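Local coordinates for taurocyamine kinase (Schistosoma mansoni, PDB 4WOD), which catalyses the reversible transfer of phosphate between ATP and taurocyamine, as a duplicated member of the ATP:guanido phosphotransferase family, at residues P365-P368 with L369-A373; M412-N415 with G416-N420; L346-E349 with V350-Q353. The protein carries 4 engineered substitutions. All coordinates share one frame; numbering follows the deposited sequence.

Interaction 1 (P365-P368 with L369-A373); sequences PVEP and LTYLA
Pro368 and Leu372 define the first turn of helix 369-376, with Pro368 at the N-cap position and the extended residues 365-367 leading into it. Two backbone bonds converge on the Pro368 carbonyl. Leu372 N donates to Pro368 O at 3.1 Å with an N-H...O angle of 166°, the straight i to i+4 bond that opens a helix. Tyr371 N also points at Pro368 O, at 3.0 Å, but its bent geometry makes that bond weak.

The apolar contacts come from side chains folding back on the incoming loop. Val366 turns CG2 anti to its own nitrogen and meets Leu372 CD1 at 3.6 Å, the two branched ends crossing at a slant. Leu372 CD2 lies 3.9 Å from Glu367 OE1, the two side chains crossing at about a right angle.

The aromatic contact is made by Tyr371, whose ring carbon CG stands opposite the backbone N (chi1 176°). Its CD2 comes to 3.7 Å from Glu367 CB and 3.9 Å from Glu367 CG, an oblique approach along the aliphatic part of the glutamate. Beyond this, carboxylate and ring planes differ by 22°, so the two flat groups are nearly aligned without stacking.

The acid itself is held by helix 409-418, through a salt bridge to Arg414 and a hydrogen bond to Tyr418. Leu369 and Leu372 pack on Ile413 of that helix, whereas Pro368 and Tyr371 lean on Met351 and Leu348 of helix 331-355, placing this turn between the two.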
ATOM      1  N   PRO A 365     -12.564 -11.681  -1.442  1.00 22.50           N
ATOM      2  CA  PRO A 365     -13.458 -11.323  -2.549  1.00 22.10           C
ATOM      3  C   PRO A 365     -12.640 -10.870  -3.767  1.00 20.80           C
ATOM      4  O   PRO A 365     -11.494 -10.458  -3.606  1.00 20.30           O
ATOM      5  CB  PRO A 365     -14.305 -10.187  -1.959  1.00 25.51           C
ATOM      6  CG  PRO A 365     -13.448  -9.581  -0.926  1.00 22.29           C
ATOM      7  CD  PRO A 365     -12.604 -10.695  -0.353  1.00 20.79           C
ATOM      8  N   VAL A 366     -13.194 -10.975  -4.970  1.00 17.49           N
ATOM      9  CA  VAL A 366     -12.435 -10.624  -6.150  1.00 16.76           C
ATOM     10  C   VAL A 366     -13.310  -9.857  -7.131  1.00 18.47           C
ATOM     11  O   VAL A 366     -14.520 -10.091  -7.205  1.00 16.68           O
ATOM     12  CB  VAL A 366     -11.832 -11.881  -6.834  1.00 18.58           C
ATOM     13  CG1 VAL A 366     -12.941 -12.779  -7.416  1.00 18.52           C
ATOM     14  CG2 VAL A 366     -10.773 -11.488  -7.891  1.00 17.18           C
ATOM     15  N   GLU A 367     -12.693  -8.938  -7.869  1.00 19.29           N
ATOM     16  CA  GLU A 367     -13.387  -8.203  -8.931  1.00 17.95           C
ATOM     17  C   GLU A 367     -13.866  -9.177 -10.023  1.00 24.60           C
ATOM     18  O   GLU A 367     -13.293 -10.270 -10.190  1.00 17.77           O
ATOM     19  CB  GLU A 367     -12.463  -7.142  -9.531  1.00 19.46           C
ATOM     20  CG  GLU A 367     -11.922  -6.091  -8.538  1.00 20.52           C
ATOM     21  CD  GLU A 367     -10.564  -6.450  -7.917  1.00 21.94           C
ATOM     22  OE1 GLU A 367     -10.301  -7.643  -7.650  1.00 19.33           O
ATOM     23  OE2 GLU A 367      -9.753  -5.528  -7.695  1.00 18.04           O
ATOM     24  N   PRO A 368     -14.917  -8.793 -10.769  1.00 21.58           N
ATOM     25  CA  PRO A 368     -15.329  -9.612 -11.915  1.00 18.71           C
ATOM     26  C   PRO A 368     -14.162  -9.940 -12.854  1.00 19.22           C
ATOM     27  O   PRO A 368     -13.295  -9.089 -13.097  1.00 18.20           O
ATOM     28  CB  PRO A 368     -16.361  -8.726 -12.617  1.00 18.66           C
ATOM     29  CG  PRO A 368     -17.004  -7.969 -11.491  1.00 18.06           C
ATOM     30  CD  PRO A 368     -15.827  -7.652 -10.558  1.00 20.20           C
ATOM     31  N   LEU A 369     -14.135 -11.178 -13.338  1.00 16.41           N
ATOM     32  CA  LEU A 369     -13.118 -11.625 -14.280  1.00 17.28           C
ATOM     33  C   LEU A 369     -12.930 -10.659 -15.459  1.00 18.47           C
ATOM     34  O   LEU A 369     -11.803 -10.338 -15.830  1.00 18.73           O
ATOM     35  CB  LEU A 369     -13.467 -13.013 -14.799  1.00 16.83           C
ATOM     36  CG  LEU A 369     -12.548 -13.588 -15.872  1.00 17.49           C
ATOM     37  CD1 LEU A 369     -11.067 -13.588 -15.395  1.00 11.17           C
ATOM     38  CD2 LEU A 369     -13.019 -14.982 -16.246  1.00 16.96           C
ATOM     39  N   THR A 370     -14.024 -10.186 -16.046  1.00 17.78           N
ATOM     40  CA  THR A 370     -13.884  -9.307 -17.216  1.00 22.89           C
ATOM     41  C   THR A 370     -13.301  -7.944 -16.863  1.00 23.28           C
ATOM     42  O   THR A 370     -12.680  -7.297 -17.715  1.00 26.01           O
ATOM     43  CB  THR A 370     -15.220  -9.090 -17.937  1.00 22.73           C
ATOM     44  OG1 THR A 370     -16.175  -8.580 -17.005  1.00 24.10           O
ATOM     45  CG2 THR A 370     -15.718 -10.403 -18.525  1.00 26.43           C
ATOM     46  N   TYR A 371     -13.487  -7.510 -15.617  1.00 21.07           N
ATOM     47  CA  TYR A 371     -12.867  -6.267 -15.143  1.00 24.86           C
ATOM     48  C   TYR A 371     -11.355  -6.438 -15.024  1.00 23.22           C
ATOM     49  O   TYR A 371     -10.574  -5.590 -15.475  1.00 19.92           O
ATOM     50  CB  TYR A 371     -13.450  -5.837 -13.791  1.00 22.28           C
ATOM     51  CG  TYR A 371     -12.796  -4.598 -13.190  1.00 20.46           C
ATOM     52  CD1 TYR A 371     -13.197  -3.319 -13.579  1.00 27.64           C
ATOM     53  CD2 TYR A 371     -11.798  -4.699 -12.219  1.00 19.36           C
ATOM     54  CE1 TYR A 371     -12.612  -2.184 -13.035  1.00 29.78           C
ATOM     55  CE2 TYR A 371     -11.211  -3.571 -11.665  1.00 21.41           C
ATOM     56  CZ  TYR A 371     -11.616  -2.310 -12.080  1.00 30.68           C
ATOM     57  OH  TYR A 371     -11.050  -1.160 -11.535  1.00 27.20           O
ATOM     58  N   LEU A 372     -10.948  -7.537 -14.401  1.00 19.26           N
ATOM     59  CA  LEU A 372      -9.524  -7.828 -14.253  1.00 19.39           C
ATOM     60  C   LEU A 372      -8.864  -8.092 -15.592  1.00 17.61           C
ATOM     61  O   LEU A 372      -7.694  -7.773 -15.778  1.00 19.26           O
ATOM     62  CB  LEU A 372      -9.309  -9.029 -13.316  1.00 16.74           C
ATOM     63  CG  LEU A 372      -9.687  -8.736 -11.863  1.00 17.18           C
ATOM     64  CD1 LEU A 372      -9.556 -10.008 -10.975  1.00 19.05           C
ATOM     65  CD2 LEU A 372      -8.866  -7.589 -11.300  1.00 17.62           C
ATOM     66  N   ALA A 373      -9.600  -8.688 -16.525  1.00 18.76           N
ATOM     67  CA  ALA A 373      -9.047  -8.956 -17.849  1.00 23.10           C
ATOM     68  C   ALA A 373      -8.716  -7.639 -18.571  1.00 27.12           C
ATOM     69  O   ALA A 373      -7.772  -7.578 -19.359  1.00 25.16           O
ATOM     70  CB  ALA A 373     -10.015  -9.793 -18.672  1.00 19.26           C
TER

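Interaction 2 (M412-N415 with G416-N420); sequences MIRN and GAYNN
Asn415 O is gripped by two N-H groups of Asn419, one from the side chain and one from the backbone, at the C-terminal end of helix 409-418, which an asparagine side chain thus closes. The side-chain amide is the straighter donor: Asn419 ND2 sits 3.1 Å from Asn415 O, in the carbonyl plane and on a lone pair, with an N-H...O angle of 156°. Asn419 N is at 2.9 Å from the same Asn415 O, yet its bent angle makes that bond weak. Asn419 is the first residue to leave helical backbone angles, and its side chain, with CG anti to the carbonyl carbon (chi1 -56°), turns back to the last turn; the same ND2 also reaches Asp557. The Asn415 side chain is about 7 Å from that of Cys631, the predicted active-site residue of the second repeat.

Upstream, i to i+4 bonds run from Ala417 N to Ile413 O (2.8 Å) and from Tyr418 N to Arg414 O. Asn420 ND2 adds a side-chain bond, 3.0 Å from Gly416 O.

On another flank, Arg414 runs extended from CG to NE and lays its guanidinium against Tyr418, one turn on. The planes are 40° apart, which rules out a parallel stack, and Arg414 CG meets the ring at its edge. Asn292, Asp557 and Glu367 hold the guanidinium nitrogens, while Glu367 also bonds the tyrosine hydroxyl. The closest approach is made by Tyr418 CE2, which lies over the centre of the guanidinium, 3.5 Å from Arg414 CZ and 3.4 Å from Arg414 NH2.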
ATOM      1  N   MET A 412      -7.064 -15.815  -9.688  1.00 19.75           N
ATOM      2  CA  MET A 412      -5.711 -16.244 -10.011  1.00 21.19           C
ATOM      3  C   MET A 412      -5.009 -15.309 -11.009  1.00 19.55           C
ATOM      4  O   MET A 412      -3.786 -15.260 -11.042  1.00 17.56           O
ATOM      5  CB  MET A 412      -5.711 -17.706 -10.505  1.00 16.96           C
ATOM      6  CG  MET A 412      -6.103 -17.958 -11.952  1.00 18.66           C
ATOM      7  SD  MET A 412      -5.883 -19.732 -12.399  1.00 32.70           S
ATOM      8  CE  MET A 412      -6.596 -20.477 -10.951  1.00 15.84           C
ATOM      9  N   ILE A 413      -5.756 -14.518 -11.770  1.00 19.15           N
ATOM     10  CA  ILE A 413      -5.095 -13.540 -12.641  1.00 20.76           C
ATOM     11  C   ILE A 413      -4.924 -12.160 -11.976  1.00 18.99           C
ATOM     12  O   ILE A 413      -4.244 -11.287 -12.528  1.00 22.06           O
ATOM     13  CB  ILE A 413      -5.856 -13.343 -13.985  1.00 21.14           C
ATOM     14  CG1 ILE A 413      -7.188 -12.627 -13.746  1.00 17.53           C
ATOM     15  CG2 ILE A 413      -6.030 -14.687 -14.730  1.00 18.61           C
ATOM     16  CD1 ILE A 413      -7.737 -11.946 -14.990  1.00 15.89           C
ATOM     17  N   ARG A 414      -5.494 -11.977 -10.787  1.00 20.40           N
ATOM     18  CA  ARG A 414      -5.494 -10.673 -10.122  1.00 22.06           C
ATOM     19  C   ARG A 414      -4.084 -10.095  -9.940  1.00 25.93           C
ATOM     20  O   ARG A 414      -3.863  -8.891 -10.180  1.00 18.83           O
ATOM     21  CB  ARG A 414      -6.191 -10.750  -8.761  1.00 19.04           C
ATOM     22  CG  ARG A 414      -6.549  -9.383  -8.213  1.00 17.15           C
ATOM     23  CD  ARG A 414      -7.251  -9.431  -6.844  1.00 19.56           C
ATOM     24  NE  ARG A 414      -7.798  -8.117  -6.496  1.00 16.91           N
ATOM     25  CZ  ARG A 414      -7.098  -7.145  -5.906  1.00 24.42           C
ATOM     26  NH1 ARG A 414      -5.821  -7.335  -5.577  1.00 21.52           N
ATOM     27  NH2 ARG A 414      -7.672  -5.978  -5.650  1.00 24.32           N
ATOM     28  N   ASN A 415      -3.128 -10.928  -9.528  1.00 20.95           N
ATOM     29  CA  ASN A 415      -1.775 -10.397  -9.326  1.00 19.55           C
ATOM     30  C   ASN A 415      -1.225  -9.810 -10.635  1.00 23.67           C
ATOM     31  O   ASN A 415      -0.560  -8.768 -10.631  1.00 23.10           O
ATOM     32  CB  ASN A 415      -0.802 -11.461  -8.784  1.00 21.58           C
ATOM     33  CG  ASN A 415      -0.573 -12.601  -9.751  1.00 19.55           C
ATOM     34  OD1 ASN A 415      -1.497 -13.297 -10.126  1.00 23.40           O
ATOM     35  ND2 ASN A 415       0.655 -12.755 -10.203  1.00 21.06           N
ATOM     36  N   GLY A 416      -1.537 -10.451 -11.757  1.00 19.39           N
ATOM     37  CA  GLY A 416      -1.101  -9.959 -13.055  1.00 19.87           C
ATOM     38  C   GLY A 416      -1.876  -8.737 -13.512  1.00 22.54           C
ATOM     39  O   GLY A 416      -1.313  -7.787 -14.074  1.00 21.47           O
ATOM     40  N   ALA A 417      -3.180  -8.759 -13.282  1.00 19.96           N
ATOM     41  CA  ALA A 417      -4.020  -7.612 -13.615  1.00 21.99           C
ATOM     42  C   ALA A 417      -3.479  -6.313 -12.997  1.00 23.07           C
ATOM     43  O   ALA A 417      -3.421  -5.271 -13.663  1.00 25.98           O
ATOM     44  CB  ALA A 417      -5.431  -7.865 -13.162  1.00 21.85           C
ATOM     45  N   TYR A 418      -3.067  -6.374 -11.732  1.00 21.97           N
ATOM     46  CA  TYR A 418      -2.578  -5.187 -11.043  1.00 22.41           C
ATOM     47  C   TYR A 418      -1.062  -5.007 -11.055  1.00 23.72           C
ATOM     48  O   TYR A 418      -0.558  -3.953 -10.642  1.00 23.41           O
ATOM     49  CB  TYR A 418      -3.047  -5.193  -9.599  1.00 23.19           C
ATOM     50  CG  TYR A 418      -4.496  -4.817  -9.422  1.00 25.99           C
ATOM     51  CD1 TYR A 418      -4.908  -3.496  -9.577  1.00 23.95           C
ATOM     52  CD2 TYR A 418      -5.448  -5.775  -9.075  1.00 22.45           C
ATOM     53  CE1 TYR A 418      -6.238  -3.135  -9.406  1.00 19.52           C
ATOM     54  CE2 TYR A 418      -6.782  -5.420  -8.913  1.00 20.75           C
ATOM     55  CZ  TYR A 418      -7.166  -4.097  -9.076  1.00 21.50           C
ATOM     56  OH  TYR A 418      -8.486  -3.737  -8.882  1.00 19.52           O
ATOM     57  N   ASN A 419      -0.342  -6.035 -11.490  1.00 22.38           N
ATOM     58  CA  ASN A 419       1.109  -5.953 -11.684  1.00 21.72           C
ATOM     59  C   ASN A 419       1.482  -6.556 -13.023  1.00 24.03           C
ATOM     60  O   ASN A 419       1.810  -7.739 -13.111  1.00 21.27           O
ATOM     61  CB  ASN A 419       1.860  -6.653 -10.545  1.00 20.69           C
ATOM     62  CG  ASN A 419       1.485  -6.098  -9.178  1.00 26.04           C
ATOM     63  OD1 ASN A 419       2.113  -5.156  -8.683  1.00 25.52           O
ATOM     64  ND2 ASN A 419       0.442  -6.667  -8.569  1.00 22.37           N
ATOM     65  N   ASN A 420       1.438  -5.725 -14.066  1.00 21.91           N
ATOM     66  CA  ASN A 420       1.528  -6.195 -15.443  1.00 21.34           C
ATOM     67  C   ASN A 420       2.882  -6.794 -15.820  1.00 21.40           C
ATOM     68  O   ASN A 420       3.016  -7.363 -16.887  1.00 24.14           O
ATOM     69  CB  ASN A 420       1.224  -5.050 -16.422  1.00 26.29           C
ATOM     70  CG  ASN A 420      -0.232  -4.596 -16.392  1.00 29.87           C
ATOM     71  OD1 ASN A 420      -0.545  -3.494 -16.851  1.00 28.94           O
ATOM     72  ND2 ASN A 420      -1.130  -5.441 -15.876  1.00 23.50           N
TER

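Interaction 3 (L346-E349 with V350-Q353); sequences LELE and VMLQ
Helix 331-355, the long helix near the end of the first repeat, joins Leu346-Glu349 to Val350-Gln353 by four consecutive i to i+4 backbone bonds. The shortest are Leu352 N to Leu348 O and Gln353 N to Glu349 O, each 2.9 Å.

A side-chain bond spans the same turn. Gln353 NE2 donates to Glu349 OE2 at 2.7 Å and is nearly straight, at 172°. The acceptor lies in the plane of the glutamine amide, but the donor arrives on the anti side of the carboxylate, 35° out of its plane. Bends at chi2 in both residues (75° in Glu349) curl the two chains together. The carboxylate has further partners in helix 285-288: OE1 accepts from Leu287 N and OE2 from Met286 N. OE2 is thus shared by an amide and a backbone donor, which probably favours the ionised acid and links the two helices.

Met351 gives the apolar side of the turn. Its chain is bent at chi3, bringing Met351 CE to 3.9 Å from Leu348 CD1, the two side chains crossing at about a right angle. The same Met351 CE is packed tightly against the backbone, 3.2 Å from Glu347 O.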
ATOM      1  N   LEU A 346     -17.413   3.350  -6.421  1.00 15.75           N
ATOM      2  CA  LEU A 346     -18.712   2.864  -5.985  1.00 17.94           C
ATOM      3  C   LEU A 346     -19.239   1.822  -6.984  1.00 18.39           C
ATOM      4  O   LEU A 346     -19.855   0.822  -6.585  1.00 19.59           O
ATOM      5  CB  LEU A 346     -19.703   4.034  -5.805  1.00 17.23           C
ATOM      6  CG  LEU A 346     -19.387   5.071  -4.719  1.00 17.69           C
ATOM      7  CD1 LEU A 346     -20.339   6.240  -4.827  1.00 16.73           C
ATOM      8  CD2 LEU A 346     -19.416   4.495  -3.295  1.00 16.50           C
ATOM      9  N   GLU A 347     -18.996   2.044  -8.277  1.00 19.05           N
ATOM     10  CA  GLU A 347     -19.366   1.044  -9.286  1.00 20.18           C
ATOM     11  C   GLU A 347     -18.605  -0.269  -9.028  1.00 22.57           C
ATOM     12  O   GLU A 347     -19.153  -1.368  -9.180  1.00 17.73           O
ATOM     13  CB  GLU A 347     -19.083   1.553 -10.703  1.00 20.92           C
ATOM     14  CG  GLU A 347     -20.095   2.562 -11.215  1.00 21.46           C
ATOM     15  CD  GLU A 347     -19.713   3.173 -12.561  1.00 25.42           C
ATOM     16  OE1 GLU A 347     -18.530   3.137 -12.931  1.00 27.15           O
ATOM     17  OE2 GLU A 347     -20.599   3.711 -13.248  1.00 26.21           O
ATOM     18  N   LEU A 348     -17.351  -0.145  -8.598  1.00 19.25           N
ATOM     19  CA  LEU A 348     -16.556  -1.328  -8.285  1.00 19.30           C
ATOM     20  C   LEU A 348     -17.069  -2.039  -7.025  1.00 18.97           C
ATOM     21  O   LEU A 348     -17.060  -3.274  -6.961  1.00 20.78           O
ATOM     22  CB  LEU A 348     -15.082  -0.954  -8.139  1.00 20.02           C
ATOM     23  CG  LEU A 348     -14.088  -2.115  -8.073  1.00 26.40           C
ATOM     24  CD1 LEU A 348     -14.320  -3.072  -9.229  1.00 23.57           C
ATOM     25  CD2 LEU A 348     -12.664  -1.580  -8.104  1.00 22.48           C
ATOM     26  N   GLU A 349     -17.535  -1.288  -6.028  1.00 18.33           N
ATOM     27  CA  GLU A 349     -18.112  -1.922  -4.844  1.00 18.72           C
ATOM     28  C   GLU A 349     -19.341  -2.734  -5.255  1.00 19.28           C
ATOM     29  O   GLU A 349     -19.549  -3.871  -4.805  1.00 16.22           O
ATOM     30  CB  GLU A 349     -18.493  -0.890  -3.783  1.00 19.56           C
ATOM     31  CG  GLU A 349     -19.307  -1.456  -2.639  1.00 19.61           C
ATOM     32  CD  GLU A 349     -18.481  -2.292  -1.656  1.00 22.32           C
ATOM     33  OE1 GLU A 349     -17.233  -2.232  -1.719  1.00 27.08           O
ATOM     34  OE2 GLU A 349     -19.082  -2.995  -0.815  1.00 21.49           O
ATOM     35  N   VAL A 350     -20.159  -2.143  -6.116  1.00 19.90           N
ATOM     36  CA  VAL A 350     -21.372  -2.820  -6.587  1.00 13.50           C
ATOM     37  C   VAL A 350     -21.005  -4.109  -7.319  1.00 18.28           C
ATOM     38  O   VAL A 350     -21.616  -5.154  -7.085  1.00 25.11           O
ATOM     39  CB  VAL A 350     -22.199  -1.895  -7.495  1.00 18.13           C
ATOM     40  CG1 VAL A 350     -23.278  -2.692  -8.233  1.00 23.11           C
ATOM     41  CG2 VAL A 350     -22.827  -0.793  -6.668  1.00 17.90           C
ATOM     42  N   MET A 351     -19.988  -4.047  -8.171  1.00 16.15           N
ATOM     43  CA  MET A 351     -19.536  -5.224  -8.907  1.00 22.74           C
ATOM     44  C   MET A 351     -19.033  -6.291  -7.951  1.00 20.50           C
ATOM     45  O   MET A 351     -19.366  -7.466  -8.100  1.00 18.83           O
ATOM     46  CB  MET A 351     -18.444  -4.864  -9.918  1.00 17.06           C
ATOM     47  CG  MET A 351     -18.938  -4.085 -11.130  1.00 23.74           C
ATOM     48  SD  MET A 351     -17.610  -3.599 -12.259  1.00 37.23           S
ATOM     49  CE  MET A 351     -17.199  -1.996 -11.630  1.00 30.43           C
ATOM     50  N   LEU A 352     -18.244  -5.884  -6.962  1.00 17.97           N
ATOM     51  CA  LEU A 352     -17.757  -6.828  -5.960  1.00 18.08           C
ATOM     52  C   LEU A 352     -18.900  -7.506  -5.226  1.00 19.57           C
ATOM     53  O   LEU A 352     -18.892  -8.726  -5.041  1.00 20.17           O
ATOM     54  CB  LEU A 352     -16.850  -6.131  -4.945  1.00 12.39           C
ATOM     55  CG  LEU A 352     -15.487  -5.614  -5.404  1.00 20.78           C
ATOM     56  CD1 LEU A 352     -14.937  -4.631  -4.377  1.00 14.11           C
ATOM     57  CD2 LEU A 352     -14.464  -6.776  -5.651  1.00 14.14           C
ATOM     58  N   GLN A 353     -19.880  -6.713  -4.794  1.00 19.97           N
ATOM     59  CA  GLN A 353     -21.001  -7.241  -4.040  1.00 20.97           C
ATOM     60  C   GLN A 353     -21.727  -8.288  -4.876  1.00 20.81           C
ATOM     61  O   GLN A 353     -22.071  -9.350  -4.363  1.00 21.26           O
ATOM     62  CB  GLN A 353     -21.960  -6.112  -3.592  1.00 22.18           C
ATOM     63  CG  GLN A 353     -21.372  -5.206  -2.499  1.00 26.66           C
ATOM     64  CD  GLN A 353     -21.108  -5.936  -1.182  1.00 33.30           C
ATOM     65  OE1 GLN A 353     -21.678  -6.999  -0.919  1.00 42.34           O
ATOM     66  NE2 GLN A 353     -20.234  -5.368  -0.352  1.00 27.63           N
TER

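In the fold
Interaction 2 is the most buried of the three; interactions 1 and 3 are each partly buried. Residues 365-373 mediate between the other two, whose nearest atoms are still about 5 Å apart. Toward interaction 2 the joint mixes polar and apolar contacts, the latter including Leu372 O 3.5 Å from Ala417 CB. Toward interaction 3 it is packing, with Leu352 CD2 against the Val366-Glu367 backbone. Since interaction 3 belongs to the first repeat and the others to the second, this packing joins the repeats. The chemistry follows the place in the helix: a carbonyl taken up by the first turn in interaction 1, a side-chain amide closing the last turn in interaction 2, and a Glu-Gln bond inside the helix in interaction 3.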